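Local coordinates for protein CobC (Shigella flexneri 2a, PDB 6NRU) that removes the phosphate from alpha-ribazole 5'-phosphate and probably also from adenosylcobalamin 5'-phosphate, a late step in building the nucleotide loop of vitamin B12, at residues N120-G123 with Q129-E132. Sequence-based numbering, arbitrary orientation.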
ATOM      1  N   ASN A 120      10.246 -19.510  -0.865  1.00 58.33           N
ATOM      2  CA  ASN A 120      11.283 -18.696  -1.499  1.00 60.07           C
ATOM      3  C   ASN A 120      10.868 -17.230  -1.597  1.00 61.86           C
ATOM      4  O   ASN A 120      11.218 -16.534  -2.554  1.00 61.48           O
ATOM      5  CB  ASN A 120      11.667 -19.245  -2.878  1.00 59.45           C
ATOM      6  CG  ASN A 120      12.367 -20.592  -2.797  1.00 60.17           C
ATOM      7  OD1 ASN A 120      13.034 -20.899  -1.808  1.00 60.78           O
ATOM      8  ND2 ASN A 120      12.220 -21.401  -3.842  1.00 59.94           N
ATOM      9  N   GLY A 121      10.120 -16.754  -0.604  1.00 66.65           N
ATOM     10  CA  GLY A 121       9.741 -15.357  -0.534  1.00 67.81           C
ATOM     11  C   GLY A 121      10.168 -14.720   0.771  1.00 63.65           C
ATOM     12  O   GLY A 121      11.117 -15.183   1.410  1.00 65.84           O
ATOM     13  N   GLU A 122       9.476 -13.660   1.181  1.00 54.14           N
ATOM     14  CA  GLU A 122       9.745 -12.981   2.440  1.00 53.55           C
ATOM     15  C   GLU A 122       8.554 -13.137   3.378  1.00 53.99           C
ATOM     16  O   GLU A 122       7.396 -13.084   2.948  1.00 53.00           O
ATOM     17  CB  GLU A 122      10.066 -11.496   2.215  1.00 52.45           C
ATOM     18  CG  GLU A 122       8.862 -10.587   1.987  1.00 51.40           C
ATOM     19  CD  GLU A 122       9.241  -9.114   1.908  1.00 51.43           C
ATOM     20  OE1 GLU A 122      10.066  -8.665   2.732  1.00 51.88           O
ATOM     21  OE2 GLU A 122       8.710  -8.405   1.025  1.00 50.95           O
ATOM     22  N   GLY A 123       8.846 -13.356   4.662  1.00 55.39           N
ATOM     23  CA  GLY A 123       7.803 -13.531   5.646  1.00 56.62           C
ATOM     24  C   GLY A 123       7.267 -12.214   6.167  1.00 56.24           C
ATOM     25  O   GLY A 123       7.792 -11.137   5.884  1.00 54.47           O
ATOM     26  N   GLN A 129       9.014  -5.393   9.352  1.00 50.60           N
ATOM     27  CA  GLN A 129      10.200  -4.629   9.724  1.00 50.22           C
ATOM     28  C   GLN A 129      10.544  -3.590   8.667  1.00 46.83           C
ATOM     29  O   GLN A 129      11.059  -2.518   8.998  1.00 46.55           O
ATOM     30  CB  GLN A 129      11.389  -5.562   9.952  1.00 54.88           C
ATOM     31  CG  GLN A 129      11.355  -6.320  11.267  1.00 59.32           C
ATOM     32  CD  GLN A 129      12.171  -7.604  11.214  1.00 65.71           C
ATOM     33  OE1 GLN A 129      12.796  -7.916  10.197  1.00 67.31           O
ATOM     34  NE2 GLN A 129      12.166  -8.356  12.311  1.00 68.64           N
ATOM     35  N   ARG A 130      10.278  -3.895   7.394  1.00 45.19           N
ATOM     36  CA  ARG A 130      10.462  -2.911   6.332  1.00 41.91           C
ATOM     37  C   ARG A 130       9.590  -1.689   6.570  1.00 39.26           C
ATOM     38  O   ARG A 130      10.044  -0.547   6.438  1.00 39.51           O
ATOM     39  CB  ARG A 130      10.124  -3.535   4.980  1.00 39.80           C
ATOM     40  CG  ARG A 130      11.303  -3.868   4.099  1.00 42.49           C
ATOM     41  CD  ARG A 130      10.803  -4.640   2.898  1.00 42.74           C
ATOM     42  NE  ARG A 130       9.519  -4.109   2.449  1.00 38.85           N
ATOM     43  CZ  ARG A 130       8.630  -4.788   1.731  1.00 35.62           C
ATOM     44  NH1 ARG A 130       8.874  -6.041   1.373  1.00 36.81           N
ATOM     45  NH2 ARG A 130       7.492  -4.211   1.371  1.00 31.76           N
ATOM     46  N   VAL A 131       8.318  -1.917   6.908  1.00 37.68           N
ATOM     47  CA  VAL A 131       7.399  -0.815   7.168  1.00 35.45           C
ATOM     48  C   VAL A 131       7.816  -0.054   8.421  1.00 36.02           C
ATOM     49  O   VAL A 131       7.690   1.174   8.492  1.00 36.12           O
ATOM     50  CB  VAL A 131       5.959  -1.350   7.271  1.00 33.21           C
ATOM     51  CG1 VAL A 131       5.007  -0.267   7.753  1.00 29.71           C
ATOM     52  CG2 VAL A 131       5.513  -1.908   5.924  1.00 31.70           C
ATOM     53  N   GLU A 132       8.332  -0.767   9.423  1.00 38.08           N
ATOM     54  CA  GLU A 132       8.836  -0.100  10.617  1.00 41.71           C
ATOM     55  C   GLU A 132       9.995   0.831  10.282  1.00 42.58           C
ATOM     56  O   GLU A 132      10.094   1.932  10.835  1.00 43.03           O
ATOM     57  CB  GLU A 132       9.255  -1.141  11.654  1.00 48.44           C
ATOM     58  CG  GLU A 132       8.118  -1.604  12.543  1.00 51.56           C
ATOM     59  CD  GLU A 132       7.838  -0.627  13.670  1.00 55.21           C
ATOM     60  OE1 GLU A 132       8.511  -0.719  14.721  1.00 59.26           O
ATOM     61  OE2 GLU A 132       6.951   0.238  13.504  1.00 53.18           O
TER
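Glu122 and Arg130 meet mainly through their charged ends, a compact example of how a salt bridge can span backbones that stay well apart: their CA atoms, the nearest pair between 120-123 and 129-132, are 10.8 Å from each other. The ionic part is modelled as a salt bridge from Glu122 OE2 to Arg130 NH1. Its modelled length is too short to be trusted, so the exact placing of both atoms, and with it the detailed geometry, is doubtful. As modelled, Glu122 OE2 sits at the edge of the guanidinium, near its plane, while the two flat groups as a whole are turned 39° against each other. With the same caveat, both carboxylate oxygens approach Arg130 NH1, Glu122 OE1 at 3.2 Å. The glutamate chain, extended beyond CG (chi2 174°), helps carry its carboxylate across the gap; a bend in the arginine at chi3 (38°) turns the guanidinium to meet it, and the two side chains cross at roughly a right angle.

Both partners also reach the loop between strand 76-78 and helix 95-101: Glu122 OE2 accepts a hydrogen bond from Phe86 N, and Arg130 NH2 bonds weakly to Glu81 O.

Glu122 comes just before Gly123, the N-cap of helix 124-136, and Arg130 lies within that helix, so the bridge joins the entry loop to the helix it leads into. In this branch 1 histidine phosphatase fold it lies beside the catalytic region, the Arg130 side chain being about 6 Å from that of Glu84, the probable proton donor/acceptor.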